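Long-range contact in class II aldolase/adducin N-terminal domain-containing protein (Thermoplasma acidophilum, PDB 3M4R), which binds zinc in this N-terminal class II aldolase/adducin-type domain of a longer protein that is probably an oxidoreductase: residues A[37-49]-A[56-68]. Residues are numbered along the deposited sequence; the frame is centred on the assembly and turned at random. Where two conformers were deposited one is given.
Sequences GGGNTSVKTTERD and SVLRVKNSGSNLG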
loop_
_atom_site.group_PDB
_atom_site.type_symbol
_atom_site.label_atom_id
_atom_site.label_comp_id
_atom_site.label_asym_id
_atom_site.label_seq_id
_atom_site.Cartn_x
_atom_site.Cartn_y
_atom_site.Cartn_z
ATOM N N GLY A 37 -13.167 3.806 5.227
ATOM C CA GLY A 37 -13.246 2.352 4.991
ATOM C C GLY A 37 -12.143 1.749 4.107
ATOM O O GLY A 37 -11.990 0.505 4.060
ATOM N N GLY A 38 -11.373 2.600 3.400
ATOM C CA GLY A 38 -10.406 2.113 2.402
ATOM C C GLY A 38 -8.961 2.112 2.908
ATOM O O GLY A 38 -8.708 2.234 4.115
ATOM N N GLY A 39 -8.021 1.976 1.996
ATOM C CA GLY A 39 -6.611 1.878 2.359
ATOM C C GLY A 39 -6.188 0.423 2.467
ATOM O O GLY A 39 -7.008 -0.470 2.688
ATOM N N ASN A 40 -4.905 0.178 2.326
ATOM C CA ASN A 40 -4.449 -1.173 2.365
ATOM C C ASN A 40 -2.939 -1.210 2.582
ATOM O O ASN A 40 -2.216 -0.285 2.235
ATOM C CB ASN A 40 -4.949 -1.964 1.125
ATOM C CG ASN A 40 -5.113 -1.100 -0.095
ATOM O OD1 ASN A 40 -4.117 -0.702 -0.693
ATOM N ND2 ASN A 40 -6.359 -0.755 -0.443
ATOM N N THR A 41 -2.512 -2.265 3.237
ATOM C CA THR A 41 -1.159 -2.476 3.570
ATOM C C THR A 41 -0.739 -3.882 3.156
ATOM O O THR A 41 -1.598 -4.773 2.912
ATOM C CB THR A 41 -1.006 -2.378 5.078
ATOM O OG1 THR A 41 -1.955 -3.280 5.698
ATOM C CG2 THR A 41 -1.281 -0.904 5.540
ATOM N N SER A 42 0.572 -4.110 3.192
ATOM C CA SER A 42 1.121 -5.387 2.800
ATOM C C SER A 42 2.529 -5.583 3.327
ATOM O O SER A 42 3.202 -4.635 3.670
ATOM C CB SER A 42 1.113 -5.542 1.303
ATOM O OG SER A 42 2.062 -4.706 0.681
ATOM N N VAL A 43 2.913 -6.838 3.468
ATOM C CA VAL A 43 4.265 -7.198 3.792
ATOM C C VAL A 43 4.676 -8.384 2.898
ATOM O O VAL A 43 3.896 -9.311 2.726
ATOM C CB VAL A 43 4.422 -7.545 5.274
ATOM C CG1 VAL A 43 3.488 -8.654 5.674
ATOM C CG2 VAL A 43 5.910 -7.829 5.603
ATOM N N LYS A 44 5.874 -8.308 2.325
ATOM C CA LYS A 44 6.456 -9.413 1.570
ATOM C C LYS A 44 7.251 -10.339 2.507
ATOM O O LYS A 44 8.095 -9.896 3.299
ATOM C CB LYS A 44 7.341 -8.891 0.447
ATOM C CG LYS A 44 6.541 -8.123 -0.607
ATOM C CD LYS A 44 7.464 -7.465 -1.618
ATOM C CE LYS A 44 6.669 -6.547 -2.592
ATOM N NZ LYS A 44 6.114 -5.307 -1.942
ATOM N N THR A 45 6.931 -11.634 2.460
ATOM C CA THR A 45 7.367 -12.534 3.499
ATOM C C THR A 45 7.722 -13.884 2.931
ATOM O O THR A 45 7.394 -14.179 1.794
ATOM C CB THR A 45 6.262 -12.611 4.571
ATOM O OG1 THR A 45 6.810 -13.164 5.777
ATOM C CG2 THR A 45 5.058 -13.403 4.092
ATOM N N THR A 46 8.412 -14.706 3.720
ATOM C CA THR A 46 8.762 -16.087 3.310
ATOM C C THR A 46 7.913 -17.075 4.036
ATOM O O THR A 46 7.821 -17.027 5.263
ATOM C CB THR A 46 10.228 -16.334 3.643
ATOM O OG1 THR A 46 10.972 -15.292 3.041
ATOM C CG2 THR A 46 10.762 -17.673 3.129
ATOM N N GLU A 47 7.289 -17.988 3.272
ATOM C CA GLU A 47 6.421 -18.989 3.812
ATOM C C GLU A 47 6.647 -20.318 3.073
ATOM O O GLU A 47 7.248 -20.346 1.996
ATOM C CB GLU A 47 4.962 -18.583 3.608
ATOM C CG GLU A 47 4.659 -17.221 4.086
ATOM C CD GLU A 47 3.173 -16.892 4.072
ATOM O OE1 GLU A 47 2.352 -17.694 3.544
ATOM O OE2 GLU A 47 2.834 -15.799 4.581
ATOM N N ARG A 48 6.200 -21.405 3.690
ATOM C CA ARG A 48 6.162 -22.716 3.041
ATOM C C ARG A 48 4.799 -22.882 2.453
ATOM O O ARG A 48 3.818 -22.593 3.113
ATOM C CB ARG A 48 6.415 -23.853 4.059
ATOM N N ASP A 49 4.701 -23.357 1.216
ATOM C CA ASP A 49 3.368 -23.573 0.653
ATOM C C ASP A 49 2.935 -24.979 0.937
ATOM O O ASP A 49 3.680 -25.758 1.556
ATOM C CB ASP A 49 3.267 -23.157 -0.829
ATOM C CG ASP A 49 3.901 -24.131 -1.785
ATOM O OD1 ASP A 49 4.389 -25.197 -1.371
ATOM O OD2 ASP A 49 3.906 -23.783 -2.983
ATOM N N SER A 56 8.055 -16.771 -1.849
ATOM C CA SER A 56 7.868 -15.384 -1.528
ATOM C C SER A 56 6.364 -15.039 -1.616
ATOM O O SER A 56 5.735 -15.330 -2.616
ATOM C CB SER A 56 8.688 -14.532 -2.508
ATOM O OG SER A 56 8.437 -13.190 -2.226
ATOM N N VAL A 57 5.798 -14.541 -0.522
ATOM C CA VAL A 57 4.360 -14.354 -0.408
ATOM C C VAL A 57 4.122 -12.877 -0.082
ATOM O O VAL A 57 4.800 -12.320 0.794
ATOM C CB VAL A 57 3.735 -15.232 0.682
ATOM C CG1 VAL A 57 2.256 -14.953 0.847
ATOM C CG2 VAL A 57 3.949 -16.798 0.368
ATOM N N LEU A 58 3.177 -12.266 -0.796
ATOM C CA LEU A 58 2.647 -10.986 -0.464
ATOM C C LEU A 58 1.450 -11.193 0.413
ATOM O O LEU A 58 0.443 -11.720 0.002
ATOM C CB LEU A 58 2.260 -10.158 -1.721
ATOM C CG LEU A 58 1.696 -8.748 -1.457
ATOM C CD1 LEU A 58 2.832 -7.758 -1.035
ATOM C CD2 LEU A 58 0.963 -8.289 -2.736
ATOM N N ARG A 59 1.570 -10.765 1.658
ATOM C CA ARG A 59 0.462 -10.814 2.599
ATOM C C ARG A 59 -0.173 -9.432 2.547
ATOM O O ARG A 59 0.412 -8.437 2.991
ATOM C CB ARG A 59 0.973 -11.141 4.015
ATOM C CG ARG A 59 1.293 -12.631 4.290
ATOM C CD ARG A 59 0.018 -13.451 4.502
ATOM N NE ARG A 59 0.249 -14.882 4.365
ATOM C CZ ARG A 59 -0.688 -15.839 4.354
ATOM N NH1 ARG A 59 -1.959 -15.567 4.544
ATOM N NH2 ARG A 59 -0.329 -17.112 4.137
ATOM N N VAL A 60 -1.352 -9.369 1.958
ATOM C CA VAL A 60 -1.994 -8.117 1.630
ATOM C C VAL A 60 -3.347 -8.073 2.309
ATOM O O VAL A 60 -4.026 -9.085 2.440
ATOM C CB VAL A 60 -2.163 -7.915 0.116
ATOM C CG1 VAL A 60 -3.097 -9.003 -0.513
ATOM C CG2 VAL A 60 -2.710 -6.524 -0.216
ATOM N N LYS A 61 -3.728 -6.872 2.743
ATOM C CA LYS A 61 -5.000 -6.640 3.388
ATOM C C LYS A 61 -6.153 -7.215 2.596
ATOM O O LYS A 61 -6.177 -7.071 1.397
ATOM C CB LYS A 61 -5.201 -5.130 3.573
ATOM C CG LYS A 61 -6.375 -4.796 4.419
ATOM C CD LYS A 61 -7.401 -4.139 3.652
ATOM C CE LYS A 61 -8.452 -3.514 4.547
ATOM N NZ LYS A 61 -9.807 -4.005 4.068
ATOM N N ASN A 62 -7.116 -7.844 3.277
ATOM C CA ASN A 62 -8.234 -8.489 2.601
ATOM C C ASN A 62 -9.561 -7.874 2.988
ATOM O O ASN A 62 -9.595 -6.945 3.776
ATOM C CB ASN A 62 -8.195 -10.025 2.795
ATOM C CG ASN A 62 -8.364 -10.448 4.214
ATOM O OD1 ASN A 62 -9.173 -9.876 4.939
ATOM N ND2 ASN A 62 -7.646 -11.521 4.613
ATOM N N SER A 63 -10.650 -8.379 2.417
ATOM C CA SER A 63 -11.980 -7.769 2.595
ATOM C C SER A 63 -12.643 -8.134 3.914
ATOM O O SER A 63 -13.769 -7.732 4.165
ATOM C CB SER A 63 -12.901 -8.228 1.467
ATOM O OG SER A 63 -12.940 -9.638 1.433
ATOM N N GLY A 64 -11.987 -8.946 4.731
ATOM C CA GLY A 64 -12.584 -9.408 5.985
ATOM C C GLY A 64 -12.541 -8.412 7.167
ATOM O O GLY A 64 -13.087 -8.716 8.214
ATOM N N SER A 65 -11.825 -7.285 7.033
ATOM C CA SER A 65 -11.751 -6.298 8.104
ATOM C C SER A 65 -11.284 -4.939 7.590
ATOM O O SER A 65 -10.600 -4.869 6.558
ATOM C CB SER A 65 -10.736 -6.775 9.184
ATOM O OG SER A 65 -10.558 -5.822 10.248
ATOM N N ASN A 66 -11.605 -3.890 8.347
ATOM C CA ASN A 66 -11.016 -2.591 8.102
ATOM C C ASN A 66 -9.605 -2.629 8.721
ATOM O O ASN A 66 -9.289 -3.526 9.506
ATOM C CB ASN A 66 -11.902 -1.454 8.641
ATOM C CG ASN A 66 -13.177 -1.234 7.789
ATOM O OD1 ASN A 66 -13.292 -1.723 6.657
ATOM N ND2 ASN A 66 -14.110 -0.473 8.321
ATOM N N LEU A 67 -8.752 -1.705 8.308
ATOM C CA LEU A 67 -7.353 -1.622 8.746
ATOM C C LEU A 67 -7.214 -1.411 10.260
ATOM O O LEU A 67 -6.287 -1.925 10.895
ATOM C CB LEU A 67 -6.700 -0.409 8.080
ATOM C CG LEU A 67 -6.189 -0.591 6.649
ATOM C CD1 LEU A 67 -5.674 0.751 6.118
ATOM C CD2 LEU A 67 -5.092 -1.657 6.655
ATOM N N GLY A 68 -8.138 -0.636 10.789
ATOM C CA GLY A 68 -8.092 -0.138 12.190
ATOM C C GLY A 68 -8.091 -1.230 13.258
ATOM O O GLY A 68 -7.412 -1.092 14.292
HETATM O O HOH W 1 -9.833 0.227 6.279
HETATM O O HOH W 2 9.442 -12.381 0.174
#
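Glu47 and Arg59 meet side-on across the hairpin, each carboxylate oxygen offering its syn lone pair to one guanidinium nitrogen. Glu47 OE1 takes NH2 of Arg59 at 2.8 Å, almost straight (174°), and OE2 takes NE. The two planes lie 24° apart, so the double grip keeps the guanidinium nearly level with the carboxylate, while NH1 turns to Glu110. Chi1 of Arg59 (-79°) sets its CG 3.8 Å from Thr45 CG2, and the bend at chi2 turns the guanidinium to Glu47. Short of the carboxylate, the extended Glu47 chain crosses Val57 at about a right angle, with Glu47 CG 3.8 Å from Val57 CG2. Val43 CG1 meets Arg59 CB on this same face, where helix 16-28 packs on both residues. On the other face, Leu58 CD1 fits between Ser42 OG (3.6 Å) and Lys44 CG; both polar ends reach beyond the hairpin, Ser42 OG to His120 ND1 and Lys44 NZ to backbone oxygens including that of Tyr125. Farther along, Leu67 spreads its methyls, CD1 against the Gly39 backbone (3.7 Å to its C) and CD2 against Thr41 OG1, itself hydrogen-bonded to Ser24. Water 1 links Gly38 O to Leu67 N. Backbone bonds pair Val43 with Arg59 and Thr45 with Val57 in both directions. The arrangement is a twisted antiparallel beta hairpin in the central sheet of the class II aldolase fold, its Asn40 end beside the zinc ligands Glu116 and His130.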